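Local structure of nuclear hormone receptor FTZ-F1 (Drosophila melanogaster, 2XHS) at residues K53-N58 with D90-D95; V152-L157 with N204-I209; D107-N112 with F117-L122. The protein probably regulates transcription as an NR5A-group nuclear receptor, with a ligand-binding domain that forms a complex with a peptide of the partner protein Fushi tarazu. All coordinates share one frame; numbering follows the deposited sequence.

Contact 1: K53-N58 with D90-D95; sequences KVLDQN and DMLVLD
Leu92 of helix 77-102 reaches across to Leu55 and Asn58 on helix 47-67, a leucine meeting two residues one helical turn apart. The closer half of the contact is wholly apolar: Leu55 CD2 lies 3.7 Å from Leu92 CD1, and the two isobutyl groups meet at a slant. Leu92 CB points toward the other helix; with CG anti to the carbonyl carbon (chi1 -66°), the fork brings CD1 to Leu55 and CD2 to Asn58. Leu55 leaves its backbone across that direction, and it is the CD2 branch that closes the distance. Leu122 and Leu220 also pack on Leu55, so this end belongs to the hydrophobic interior.

In the three-layered helical sandwich of nuclear-receptor ligand-binding domains, helix 77-102 runs through the middle layer and helix 47-67 lies in an outer one. The leucines thus bridge neighbouring layers, across backbones whose nearest CA atoms, those of Asn58 and Leu92, are still 7.9 Å apart, and only 111 Å² is buried between the segments.

Toward Asn58 the fit is slacker. Here the second methyl, Leu92 CD2, comes only to 4.1 Å from Asn58 CB, the nearest atom of the asparagine, with the amide close beside it. Asn58 is partly exposed; its side chain also touches Trp27, while its carbonyl oxygen accepts a hydrogen bond from Ser61 OG.

Contact 2: V152-L157 with N204-I209; sequences VCMKFL and NILPEI
Leu206 projects from helix 198-224 at Met154 and Leu157, two residues three positions apart on helix 148-159, and this one leucine carries the contact. The interactions between side chains are all apolar. Its CD1 methyl meets the inner end of Leu157, with Leu157 CB 4.1 Å from Leu206 CD1. Its other methyl faces the second residue more distantly: Met154, a selenomethionine in this crystal, has its CG 4.5 Å from Leu206 CD2. With chi2 -179° the CD1 of the leucine continues the extended chain while CD2 branches off, and each methyl meets a different neighbour.

Side chain meets backbone at one point: Leu206 CD2 lies 4.3 Å from Met154 O, so the methyl also rests near the helix surface itself. No hydrogen bond passes between the segments, and the 132 Å² they bury is held by van der Waals contact alone.

Within helix 198-224 the next residue is Pro207, whose nitrogen has no hydrogen to give to the preceding turn, and the helix is kinked there, directly beside the leucine that makes the contact.

Other parts of the fold flank the pair. Helix 170-191 touches Leu157 through His177 and Gln181, and Phe146, from a loop, packs on Met154. Helix 135-143 meets the 204-209 side, where Glu208 forms a salt bridge with Lys140, and helix 77-102 fits against Ile209 and Lys155, so that the contact ties a helix of the middle layer to helix 198-224 of an outer layer.

Contact 3: D107-N112 with F117-L122; sequences DETQLN and FNLMSL
Asp107-Leu111 and Phe117-Met120 run antiparallel, their end-to-end directions 165° apart, with Thr109 and Phe117 as a hydrogen-bonded pair: Thr109 N gives to Phe117 O at 3.1 Å and Phe117 N gives to Thr109 O at 3.0 Å. From Leu119 on the backbone angles are helical, and Asp107 O meets the start of this turn. It accepts Met120 N at 3.0 Å with a fairly straight N-H (155°), while the bond from Leu119 N is bent and weak. One carbonyl oxygen therefore gathers two consecutive amides as the chain leaves the strand.

On the face that holds Thr109 and Phe117, Thr109 CG2 packs 4.1 Å from Phe117 CB, and Leu111 CG stands 4.2 Å from that same CB. The ring itself swings off to Leu35 of helix 24-39, its CG placed opposite the backbone N (chi1 -173°), and Leu122 CD1 sits at its edge, in the ring plane. Leu119 CD1 adds a methyl 4.0 Å from Thr109 CB.

This is the short beta hairpin that follows the long central helix in nuclear-receptor ligand-binding domains; here its apolar face rests on helix 24-39, whereas Glu108 on the other face is exposed.

At the open end of the ladder, Asp107 and Met120, a selenomethionine, lie side by side and point the same way, with Asp107 CB 3.9 Å from Met120 CB. The carboxylate of Asp107 forms a salt bridge to Arg100, which the Met120 side chain touches as well. With an alanine in place of Asp107, the guanidinium of Arg100 would probably be left without this partner and freer to turn, and the flank of Met120 less covered.

In the fold
After helices 13-20 and 24-39 comes helix 47-67, and contact 1 closes the loop between it and helix 77-102. The chain then enters the hairpin, where contact 3 closes only a tight turn, and continues through helices 135-143 and 148-159; contact 2 closes the loop that runs through helix 170-191 and joins helix 148-159 to helix 198-224. The three are in series; none nests within or crosses another. Contact 1 is the link between the others: Leu122 of contact 3 packs on Val54 and Leu55, while Met91 and Leu94 of helix 77-102 pack against Lys155 of contact 2. Contacts 2 and 3 do not touch and lie on opposite sides of the chain's centre.

Contact 1: K53-N58 with D90-D95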
ATOM      1  N   LYS A  53      -4.592   2.074 -14.576  1.00 46.12           N
ATOM      2  CA  LYS A  53      -5.752   2.803 -14.172  1.00 44.95           C
ATOM      3  C   LYS A  53      -6.104   2.496 -12.765  1.00 43.94           C
ATOM      4  O   LYS A  53      -6.517   3.341 -12.023  1.00 43.22           O
ATOM      5  CB  LYS A  53      -6.901   2.476 -15.088  1.00 45.69           C
ATOM      6  CG  LYS A  53      -7.179   3.571 -16.042  1.00 50.51           C
ATOM      7  CD  LYS A  53      -8.373   3.321 -16.860  1.00 55.02           C
ATOM      8  CE  LYS A  53      -7.994   2.882 -18.224  1.00 58.74           C
ATOM      9  NZ  LYS A  53      -9.108   3.083 -19.148  1.00 60.55           N
ATOM     10  N   VAL A  54      -5.984   1.236 -12.418  1.00 43.65           N
ATOM     11  CA  VAL A  54      -6.270   0.781 -11.093  1.00 42.58           C
ATOM     12  C   VAL A  54      -5.303   1.376 -10.140  1.00 42.62           C
ATOM     13  O   VAL A  54      -5.675   1.882  -9.128  1.00 43.81           O
ATOM     14  CB  VAL A  54      -6.115  -0.708 -11.026  1.00 41.10           C
ATOM     15  CG1 VAL A  54      -6.324  -1.178  -9.663  1.00 40.55           C
ATOM     16  CG2 VAL A  54      -7.095  -1.339 -11.891  1.00 43.28           C
ATOM     17  N   LEU A  55      -4.042   1.329 -10.490  1.00 42.09           N
ATOM     18  CA  LEU A  55      -2.999   1.865  -9.674  1.00 42.52           C
ATOM     19  C   LEU A  55      -3.162   3.330  -9.499  1.00 43.41           C
ATOM     20  O   LEU A  55      -2.923   3.859  -8.463  1.00 43.30           O
ATOM     21  CB  LEU A  55      -1.673   1.607 -10.327  1.00 41.70           C
ATOM     22  CG  LEU A  55      -1.213   0.181 -10.423  1.00 38.89           C
ATOM     23  CD1 LEU A  55      -0.016   0.145 -11.244  1.00 35.83           C
ATOM     24  CD2 LEU A  55      -0.912  -0.325  -9.095  1.00 33.19           C
ATOM     25  N   ASP A  56      -3.578   4.001 -10.538  1.00 45.04           N
ATOM     26  CA  ASP A  56      -3.776   5.401 -10.424  1.00 47.79           C
ATOM     27  C   ASP A  56      -4.822   5.650  -9.387  1.00 48.79           C
ATOM     28  O   ASP A  56      -4.678   6.489  -8.554  1.00 51.02           O
ATOM     29  CB  ASP A  56      -4.239   5.954 -11.759  1.00 48.21           C
ATOM     30  CG  ASP A  56      -4.047   7.434 -11.870  1.00 50.55           C
ATOM     31  OD1 ASP A  56      -3.032   7.903 -11.406  1.00 50.27           O
ATOM     32  OD2 ASP A  56      -4.907   8.131 -12.400  1.00 48.49           O
ATOM     33  N   GLN A  57      -5.896   4.916  -9.432  1.00 49.56           N
ATOM     34  CA  GLN A  57      -6.952   5.113  -8.486  1.00 50.36           C
ATOM     35  C   GLN A  57      -6.468   4.824  -7.109  1.00 49.30           C
ATOM     36  O   GLN A  57      -6.823   5.471  -6.174  1.00 49.36           O
ATOM     37  CB  GLN A  57      -8.077   4.174  -8.823  1.00 51.54           C
ATOM     38  CG  GLN A  57      -9.307   4.317  -8.001  1.00 56.12           C
ATOM     39  CD  GLN A  57     -10.344   3.294  -8.350  1.00 62.05           C
ATOM     40  OE1 GLN A  57     -10.068   2.113  -8.393  1.00 63.20           O
ATOM     41  NE2 GLN A  57     -11.544   3.745  -8.600  1.00 62.98           N
ATOM     42  N   ASN A  58      -5.647   3.815  -6.987  1.00 48.44           N
ATOM     43  CA  ASN A  58      -5.179   3.394  -5.702  1.00 47.13           C
ATOM     44  C   ASN A  58      -4.427   4.493  -5.074  1.00 46.40           C
ATOM     45  O   ASN A  58      -4.498   4.722  -3.905  1.00 46.17           O
ATOM     46  CB  ASN A  58      -4.247   2.218  -5.848  1.00 47.76           C
ATOM     47  CG  ASN A  58      -4.967   0.947  -5.997  1.00 48.40           C
ATOM     48  OD1 ASN A  58      -6.158   0.901  -5.866  1.00 52.76           O
ATOM     49  ND2 ASN A  58      -4.251  -0.103  -6.245  1.00 45.59           N
ATOM     50  N   ASP A  90       5.806   1.366  -2.138  1.00 39.00           N
ATOM     51  CA  ASP A  90       5.936   0.485  -1.031  1.00 39.89           C
ATOM     52  C   ASP A  90       4.639   0.109  -0.416  1.00 40.82           C
ATOM     53  O   ASP A  90       4.469  -0.995  -0.014  1.00 40.77           O
ATOM     54  CB  ASP A  90       6.812   1.118   0.007  1.00 40.69           C
ATOM     55  CG  ASP A  90       8.213   0.696  -0.110  1.00 45.47           C
ATOM     56  OD1 ASP A  90       8.877   1.146  -1.027  1.00 47.30           O
ATOM     57  OD2 ASP A  90       8.659  -0.079   0.725  1.00 51.00           O
HETATM   58  N   MSE A  91       3.737   1.050  -0.290  1.00 41.90           N
HETATM   59  CA  MSE A  91       2.433   0.772   0.237  1.00 43.32           C
HETATM   60  C   MSE A  91       1.603  -0.108  -0.611  1.00 42.46           C
HETATM   61  O   MSE A  91       0.868  -0.887  -0.118  1.00 42.45           O
HETATM   62  CB  MSE A  91       1.695   2.022   0.581  1.00 44.96           C
HETATM   63  CG  MSE A  91       1.529   2.204   2.044  1.00 52.89           C
HETATM   64 SE   MSE A  91       2.058   3.932   2.555  1.00 81.73          SE
HETATM   65  CE  MSE A  91       1.131   5.021   1.384  1.00 76.10           C
ATOM     66  N   LEU A  92       1.701   0.005  -1.903  1.00 41.97           N
ATOM     67  CA  LEU A  92       0.855  -0.784  -2.730  1.00 41.30           C
ATOM     68  C   LEU A  92       1.074  -2.244  -2.566  1.00 40.11           C
ATOM     69  O   LEU A  92       0.161  -3.002  -2.611  1.00 41.33           O
ATOM     70  CB  LEU A  92       1.065  -0.422  -4.172  1.00 42.14           C
ATOM     71  CG  LEU A  92       0.642   0.960  -4.580  1.00 46.49           C
ATOM     72  CD1 LEU A  92       0.683   1.021  -6.035  1.00 49.18           C
ATOM     73  CD2 LEU A  92      -0.729   1.205  -4.112  1.00 52.82           C
ATOM     74  N   VAL A  93       2.310  -2.644  -2.423  1.00 39.43           N
ATOM     75  CA  VAL A  93       2.646  -4.027  -2.249  1.00 38.78           C
ATOM     76  C   VAL A  93       2.090  -4.588  -0.973  1.00 39.89           C
ATOM     77  O   VAL A  93       1.467  -5.608  -0.950  1.00 40.55           O
ATOM     78  CB  VAL A  93       4.150  -4.123  -2.211  1.00 38.06           C
ATOM     79  CG1 VAL A  93       4.602  -5.499  -1.949  1.00 35.09           C
ATOM     80  CG2 VAL A  93       4.702  -3.658  -3.489  1.00 36.96           C
ATOM     81  N   LEU A  94       2.297  -3.869   0.097  1.00 41.27           N
ATOM     82  CA  LEU A  94       1.784  -4.262   1.366  1.00 41.62           C
ATOM     83  C   LEU A  94       0.289  -4.308   1.337  1.00 40.93           C
ATOM     84  O   LEU A  94      -0.311  -5.197   1.843  1.00 41.79           O
ATOM     85  CB  LEU A  94       2.230  -3.259   2.390  1.00 41.45           C
ATOM     86  CG  LEU A  94       1.791  -3.520   3.813  1.00 41.45           C
ATOM     87  CD1 LEU A  94       2.668  -4.488   4.436  1.00 38.04           C
ATOM     88  CD2 LEU A  94       1.856  -2.260   4.533  1.00 44.23           C
ATOM     89  N   ASP A  95      -0.322  -3.336   0.724  1.00 39.82           N
ATOM     90  CA  ASP A  95      -1.740  -3.326   0.661  1.00 39.07           C
ATOM     91  C   ASP A  95      -2.137  -4.534  -0.082  1.00 39.22           C
ATOM     92  O   ASP A  95      -3.117  -5.128   0.201  1.00 40.49           O
ATOM     93  CB  ASP A  95      -2.227  -2.152  -0.134  1.00 38.67           C
ATOM     94  CG  ASP A  95      -2.254  -0.909   0.630  1.00 39.09           C
ATOM     95  OD1 ASP A  95      -2.156  -0.940   1.835  1.00 43.93           O
ATOM     96  OD2 ASP A  95      -2.452   0.110   0.019  1.00 41.34           O
TER

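Contact 2: V152-L157 with N204-I209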
ATOM      1  N   VAL A 152      -1.706  -2.243   9.563  1.00 36.38           N
ATOM      2  CA  VAL A 152      -1.814  -0.816   9.677  1.00 37.71           C
ATOM      3  C   VAL A 152      -0.611  -0.128  10.248  1.00 38.16           C
ATOM      4  O   VAL A 152      -0.280   0.942   9.868  1.00 38.27           O
ATOM      5  CB  VAL A 152      -3.074  -0.383  10.396  1.00 37.26           C
ATOM      6  CG1 VAL A 152      -4.222  -0.656   9.553  1.00 36.74           C
ATOM      7  CG2 VAL A 152      -3.233  -1.136  11.619  1.00 40.38           C
ATOM      8  N   CYS A 153      -0.008  -0.757  11.251  1.00 39.00           N
ATOM      9  CA  CYS A 153       1.170  -0.201  11.903  1.00 40.78           C
ATOM     10  C   CYS A 153       2.307  -0.125  10.899  1.00 40.80           C
ATOM     11  O   CYS A 153       3.077   0.836  10.875  1.00 40.35           O
ATOM     12  CB  CYS A 153       1.577  -1.060  13.100  1.00 40.46           C
ATOM     13  SG  CYS A 153       0.307  -1.212  14.378  1.00 46.25           S
HETATM   14  N   MSE A 154       2.399  -1.160  10.075  1.00 41.00           N
HETATM   15  CA  MSE A 154       3.431  -1.272   9.097  1.00 42.88           C
HETATM   16  C   MSE A 154       3.308  -0.254   8.026  1.00 42.43           C
HETATM   17  O   MSE A 154       4.270   0.130   7.450  1.00 44.03           O
HETATM   18  CB  MSE A 154       3.471  -2.657   8.533  1.00 43.63           C
HETATM   19  CG  MSE A 154       4.303  -3.530   9.342  1.00 49.27           C
HETATM   20 SE   MSE A 154       4.333  -5.197   8.622  1.00 73.81          SE
HETATM   21  CE  MSE A 154       2.857  -5.836   9.437  1.00 42.36           C
ATOM     22  N   LYS A 155       2.100   0.157   7.745  1.00 41.85           N
ATOM     23  CA  LYS A 155       1.843   1.177   6.772  1.00 42.12           C
ATOM     24  C   LYS A 155       2.376   2.513   7.200  1.00 42.40           C
ATOM     25  O   LYS A 155       2.970   3.220   6.452  1.00 43.32           O
ATOM     26  CB  LYS A 155       0.357   1.258   6.553  1.00 40.99           C
ATOM     27  CG  LYS A 155      -0.019   1.060   5.141  1.00 45.53           C
ATOM     28  CD  LYS A 155      -1.386   1.476   4.858  1.00 47.82           C
ATOM     29  CE  LYS A 155      -1.453   1.906   3.440  1.00 51.07           C
ATOM     30  NZ  LYS A 155      -2.804   2.305   3.075  1.00 57.03           N
ATOM     31  N   PHE A 156       2.125   2.862   8.435  1.00 43.05           N
ATOM     32  CA  PHE A 156       2.652   4.056   9.008  1.00 44.82           C
ATOM     33  C   PHE A 156       4.128   3.980   9.098  1.00 44.76           C
ATOM     34  O   PHE A 156       4.808   4.944   8.941  1.00 46.33           O
ATOM     35  CB  PHE A 156       2.093   4.262  10.375  1.00 45.34           C
ATOM     36  CG  PHE A 156       0.722   4.754  10.369  1.00 51.47           C
ATOM     37  CD1 PHE A 156       0.455   6.054  10.090  1.00 55.60           C
ATOM     38  CD2 PHE A 156      -0.311   3.924  10.635  1.00 57.69           C
ATOM     39  CE1 PHE A 156      -0.805   6.500  10.082  1.00 55.91           C
ATOM     40  CE2 PHE A 156      -1.571   4.378  10.622  1.00 57.76           C
ATOM     41  CZ  PHE A 156      -1.812   5.659  10.345  1.00 57.33           C
ATOM     42  N   LEU A 157       4.629   2.814   9.397  1.00 42.63           N
ATOM     43  CA  LEU A 157       6.027   2.692   9.530  1.00 40.36           C
ATOM     44  C   LEU A 157       6.620   2.999   8.221  1.00 40.70           C
ATOM     45  O   LEU A 157       7.623   3.638   8.130  1.00 42.19           O
ATOM     46  CB  LEU A 157       6.370   1.291   9.918  1.00 40.29           C
ATOM     47  CG  LEU A 157       6.195   1.112  11.394  1.00 39.82           C
ATOM     48  CD1 LEU A 157       6.846  -0.099  11.820  1.00 37.13           C
ATOM     49  CD2 LEU A 157       6.808   2.254  12.037  1.00 41.48           C
ATOM     50  N   ASN A 204      11.389  -6.758   9.773  1.00 44.10           N
ATOM     51  CA  ASN A 204      12.386  -7.161   8.834  1.00 44.42           C
ATOM     52  C   ASN A 204      11.936  -7.222   7.418  1.00 44.52           C
ATOM     53  O   ASN A 204      12.730  -7.192   6.525  1.00 46.27           O
ATOM     54  CB  ASN A 204      12.959  -8.476   9.234  1.00 45.38           C
ATOM     55  CG  ASN A 204      13.935  -8.352  10.325  1.00 47.40           C
ATOM     56  OD1 ASN A 204      14.615  -7.362  10.449  1.00 48.53           O
ATOM     57  ND2 ASN A 204      14.045  -9.380  11.106  1.00 47.32           N
ATOM     58  N   ILE A 205      10.651  -7.403   7.233  1.00 43.22           N
ATOM     59  CA  ILE A 205      10.019  -7.475   5.943  1.00 42.01           C
ATOM     60  C   ILE A 205      10.023  -6.177   5.192  1.00 41.39           C
ATOM     61  O   ILE A 205      10.075  -6.144   4.001  1.00 41.48           O
ATOM     62  CB  ILE A 205       8.629  -7.992   6.076  1.00 41.98           C
ATOM     63  CG1 ILE A 205       8.660  -9.297   6.800  1.00 43.17           C
ATOM     64  CG2 ILE A 205       8.116  -8.364   4.781  1.00 41.77           C
ATOM     65  CD1 ILE A 205       8.727 -10.418   5.879  1.00 44.56           C
ATOM     66  N   LEU A 206       9.984  -5.087   5.897  1.00 39.29           N
ATOM     67  CA  LEU A 206       9.810  -3.847   5.221  1.00 40.01           C
ATOM     68  C   LEU A 206      10.886  -3.591   4.221  1.00 40.53           C
ATOM     69  O   LEU A 206      10.633  -3.090   3.170  1.00 40.56           O
ATOM     70  CB  LEU A 206       9.738  -2.728   6.233  1.00 39.07           C
ATOM     71  CG  LEU A 206       8.468  -2.785   7.056  1.00 41.25           C
ATOM     72  CD1 LEU A 206       8.424  -1.688   7.997  1.00 41.41           C
ATOM     73  CD2 LEU A 206       7.325  -2.674   6.184  1.00 40.44           C
ATOM     74  N   PRO A 207      12.098  -3.929   4.557  1.00 41.82           N
ATOM     75  CA  PRO A 207      13.217  -3.748   3.680  1.00 42.14           C
ATOM     76  C   PRO A 207      13.074  -4.589   2.461  1.00 42.86           C
ATOM     77  O   PRO A 207      13.450  -4.168   1.405  1.00 42.76           O
ATOM     78  CB  PRO A 207      14.361  -4.257   4.514  1.00 42.64           C
ATOM     79  CG  PRO A 207      13.869  -4.410   5.832  1.00 43.52           C
ATOM     80  CD  PRO A 207      12.524  -3.948   5.942  1.00 43.38           C
ATOM     81  N   GLU A 208      12.587  -5.796   2.637  1.00 43.35           N
ATOM     82  CA  GLU A 208      12.388  -6.712   1.564  1.00 43.71           C
ATOM     83  C   GLU A 208      11.345  -6.235   0.634  1.00 43.35           C
ATOM     84  O   GLU A 208      11.469  -6.348  -0.544  1.00 43.57           O
ATOM     85  CB  GLU A 208      11.957  -8.037   2.127  1.00 45.08           C
ATOM     86  CG  GLU A 208      12.842  -8.552   3.200  1.00 50.69           C
ATOM     87  CD  GLU A 208      12.727 -10.021   3.371  1.00 55.33           C
ATOM     88  OE1 GLU A 208      12.799 -10.720   2.376  1.00 55.94           O
ATOM     89  OE2 GLU A 208      12.599 -10.476   4.498  1.00 57.97           O
ATOM     90  N   ILE A 209      10.282  -5.714   1.190  1.00 42.86           N
ATOM     91  CA  ILE A 209       9.198  -5.209   0.409  1.00 41.03           C
ATOM     92  C   ILE A 209       9.674  -4.086  -0.425  1.00 42.28           C
ATOM     93  O   ILE A 209       9.259  -3.938  -1.525  1.00 42.73           O
ATOM     94  CB  ILE A 209       8.172  -4.600   1.266  1.00 40.08           C
ATOM     95  CG1 ILE A 209       7.284  -5.653   1.844  1.00 38.67           C
ATOM     96  CG2 ILE A 209       7.365  -3.678   0.472  1.00 36.76           C
ATOM     97  CD1 ILE A 209       6.237  -5.091   2.644  1.00 35.08           C
TER

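Contact 3: D107-N112 with F117-L122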
ATOM      1  N   ASP A 107      -5.683 -14.223  -7.941  1.00 45.76           N
ATOM      2  CA  ASP A 107      -4.697 -13.841  -8.911  1.00 46.96           C
ATOM      3  C   ASP A 107      -5.220 -13.260 -10.185  1.00 47.77           C
ATOM      4  O   ASP A 107      -4.588 -12.416 -10.753  1.00 47.78           O
ATOM      5  CB  ASP A 107      -3.738 -14.963  -9.159  1.00 46.30           C
ATOM      6  CG  ASP A 107      -2.991 -15.296  -7.967  1.00 48.29           C
ATOM      7  OD1 ASP A 107      -3.415 -14.892  -6.898  1.00 49.59           O
ATOM      8  OD2 ASP A 107      -1.977 -15.950  -8.082  1.00 55.78           O
ATOM      9  N   GLU A 108      -6.374 -13.715 -10.632  1.00 48.99           N
ATOM     10  CA  GLU A 108      -6.947 -13.219 -11.856  1.00 50.88           C
ATOM     11  C   GLU A 108      -8.432 -13.251 -11.795  1.00 50.86           C
ATOM     12  O   GLU A 108      -8.974 -13.835 -10.929  1.00 49.54           O
ATOM     13  CB  GLU A 108      -6.468 -14.037 -13.024  1.00 51.89           C
ATOM     14  CG  GLU A 108      -6.814 -15.461 -12.919  1.00 58.03           C
ATOM     15  CD  GLU A 108      -6.104 -16.294 -13.917  1.00 64.47           C
ATOM     16  OE1 GLU A 108      -4.875 -16.330 -13.894  1.00 63.35           O
ATOM     17  OE2 GLU A 108      -6.778 -16.938 -14.720  1.00 68.29           O
ATOM     18  N   THR A 109      -9.081 -12.572 -12.709  1.00 52.79           N
ATOM     19  CA  THR A 109     -10.514 -12.554 -12.753  1.00 54.86           C
ATOM     20  C   THR A 109     -10.965 -12.468 -14.189  1.00 56.13           C
ATOM     21  O   THR A 109     -10.254 -11.989 -15.009  1.00 57.50           O
ATOM     22  CB  THR A 109     -11.036 -11.387 -11.975  1.00 54.40           C
ATOM     23  OG1 THR A 109     -12.445 -11.476 -11.885  1.00 56.91           O
ATOM     24  CG2 THR A 109     -10.718 -10.149 -12.662  1.00 54.80           C
ATOM     25  N   GLN A 110     -12.138 -12.983 -14.492  1.00 57.82           N
ATOM     26  CA  GLN A 110     -12.681 -12.921 -15.827  1.00 58.50           C
ATOM     27  C   GLN A 110     -13.375 -11.607 -15.940  1.00 58.87           C
ATOM     28  O   GLN A 110     -14.146 -11.247 -15.096  1.00 59.11           O
ATOM     29  CB  GLN A 110     -13.691 -14.027 -16.031  1.00 60.23           C
ATOM     30  CG  GLN A 110     -13.177 -15.237 -16.722  1.00 62.70           C
ATOM     31  CD  GLN A 110     -13.290 -15.113 -18.192  1.00 70.05           C
ATOM     32  OE1 GLN A 110     -12.707 -15.874 -18.932  1.00 71.93           O
ATOM     33  NE2 GLN A 110     -14.044 -14.140 -18.634  1.00 73.30           N
ATOM     34  N   LEU A 111     -13.111 -10.892 -17.004  1.00 58.48           N
ATOM     35  CA  LEU A 111     -13.587  -9.553 -17.127  1.00 59.01           C
ATOM     36  C   LEU A 111     -14.991  -9.268 -17.574  1.00 59.98           C
ATOM     37  O   LEU A 111     -15.406  -8.139 -17.505  1.00 61.49           O
ATOM     38  CB  LEU A 111     -12.657  -8.801 -18.022  1.00 58.88           C
ATOM     39  CG  LEU A 111     -11.545  -8.133 -17.270  1.00 59.54           C
ATOM     40  CD1 LEU A 111     -10.750  -7.411 -18.261  1.00 61.11           C
ATOM     41  CD2 LEU A 111     -12.137  -7.192 -16.313  1.00 54.39           C
ATOM     42  N   ASN A 112     -15.724 -10.290 -17.988  1.00 60.27           N
ATOM     43  CA  ASN A 112     -17.065 -10.087 -18.502  1.00 61.85           C
ATOM     44  C   ASN A 112     -16.845  -9.681 -19.938  1.00 61.96           C
ATOM     45  O   ASN A 112     -17.781  -9.427 -20.695  1.00 61.88           O
ATOM     46  CB  ASN A 112     -17.784  -8.975 -17.738  1.00 61.76           C
ATOM     47  CG  ASN A 112     -18.261  -9.422 -16.371  1.00 67.79           C
ATOM     48  OD1 ASN A 112     -18.061 -10.569 -15.974  1.00 68.89           O
ATOM     49  ND2 ASN A 112     -18.899  -8.514 -15.642  1.00 73.60           N
ATOM     50  N   PHE A 117      -8.076 -10.357 -16.300  1.00 50.97           N
ATOM     51  CA  PHE A 117      -7.196  -9.402 -15.670  1.00 50.22           C
ATOM     52  C   PHE A 117      -6.368 -10.039 -14.600  1.00 49.81           C
ATOM     53  O   PHE A 117      -6.887 -10.661 -13.729  1.00 50.20           O
ATOM     54  CB  PHE A 117      -7.983  -8.262 -15.053  1.00 49.43           C
ATOM     55  CG  PHE A 117      -7.126  -7.159 -14.531  1.00 51.26           C
ATOM     56  CD1 PHE A 117      -6.523  -6.279 -15.383  1.00 52.00           C
ATOM     57  CD2 PHE A 117      -6.904  -7.010 -13.197  1.00 50.53           C
ATOM     58  CE1 PHE A 117      -5.753  -5.303 -14.911  1.00 50.16           C
ATOM     59  CE2 PHE A 117      -6.128  -6.044 -12.748  1.00 48.85           C
ATOM     60  CZ  PHE A 117      -5.561  -5.188 -13.599  1.00 51.92           C
ATOM     61  N   ASN A 118      -5.064  -9.853 -14.658  1.00 48.79           N
ATOM     62  CA  ASN A 118      -4.186 -10.408 -13.678  1.00 47.64           C
ATOM     63  C   ASN A 118      -4.123  -9.480 -12.531  1.00 47.12           C
ATOM     64  O   ASN A 118      -3.430  -8.522 -12.561  1.00 48.83           O
ATOM     65  CB  ASN A 118      -2.811 -10.518 -14.269  1.00 47.90           C
ATOM     66  CG  ASN A 118      -1.869 -11.239 -13.401  1.00 49.41           C
ATOM     67  OD1 ASN A 118      -2.204 -12.229 -12.825  1.00 57.54           O
ATOM     68  ND2 ASN A 118      -0.681 -10.749 -13.297  1.00 48.34           N
ATOM     69  N   LEU A 119      -4.890  -9.787 -11.513  1.00 47.16           N
ATOM     70  CA  LEU A 119      -4.981  -9.028 -10.292  1.00 47.44           C
ATOM     71  C   LEU A 119      -3.678  -9.040  -9.573  1.00 47.64           C
ATOM     72  O   LEU A 119      -3.301  -8.109  -8.941  1.00 45.95           O
ATOM     73  CB  LEU A 119      -6.055  -9.610  -9.404  1.00 46.87           C
ATOM     74  CG  LEU A 119      -7.475  -9.409  -9.864  1.00 47.94           C
ATOM     75  CD1 LEU A 119      -8.348 -10.402  -9.224  1.00 48.09           C
ATOM     76  CD2 LEU A 119      -7.888  -8.067  -9.445  1.00 46.35           C
HETATM   77  N   MSE A 120      -2.997 -10.145  -9.708  1.00 49.02           N
HETATM   78  CA  MSE A 120      -1.746 -10.423  -9.082  1.00 51.22           C
HETATM   79  C   MSE A 120      -0.707  -9.441  -9.536  1.00 51.06           C
HETATM   80  O   MSE A 120       0.194  -9.130  -8.819  1.00 50.37           O
HETATM   81  CB  MSE A 120      -1.362 -11.840  -9.453  1.00 53.18           C
HETATM   82  CG  MSE A 120      -0.111 -12.381  -8.858  1.00 58.45           C
HETATM   83 SE   MSE A 120      -0.099 -12.395  -7.017  1.00 77.91          SE
HETATM   84  CE  MSE A 120       1.626 -13.062  -6.813  1.00 77.64           C
ATOM     85  N   SER A 121      -0.870  -8.953 -10.744  1.00 51.38           N
ATOM     86  CA  SER A 121       0.001  -7.962 -11.344  1.00 50.88           C
ATOM     87  C   SER A 121      -0.012  -6.707 -10.567  1.00 49.38           C
ATOM     88  O   SER A 121       0.980  -6.086 -10.374  1.00 48.97           O
ATOM     89  CB  SER A 121      -0.510  -7.617 -12.708  1.00 50.25           C
ATOM     90  OG  SER A 121       0.027  -8.495 -13.645  1.00 58.90           O
ATOM     91  N   LEU A 122      -1.168  -6.374 -10.066  1.00 47.50           N
ATOM     92  CA  LEU A 122      -1.369  -5.156  -9.380  1.00 45.98           C
ATOM     93  C   LEU A 122      -0.435  -5.103  -8.245  1.00 45.63           C
ATOM     94  O   LEU A 122      -0.049  -4.061  -7.832  1.00 46.76           O
ATOM     95  CB  LEU A 122      -2.761  -5.144  -8.834  1.00 45.38           C
ATOM     96  CG  LEU A 122      -3.714  -4.541  -9.809  1.00 46.66           C
ATOM     97  CD1 LEU A 122      -5.049  -4.554  -9.218  1.00 46.64           C
ATOM     98  CD2 LEU A 122      -3.259  -3.158 -10.064  1.00 45.14           C
TER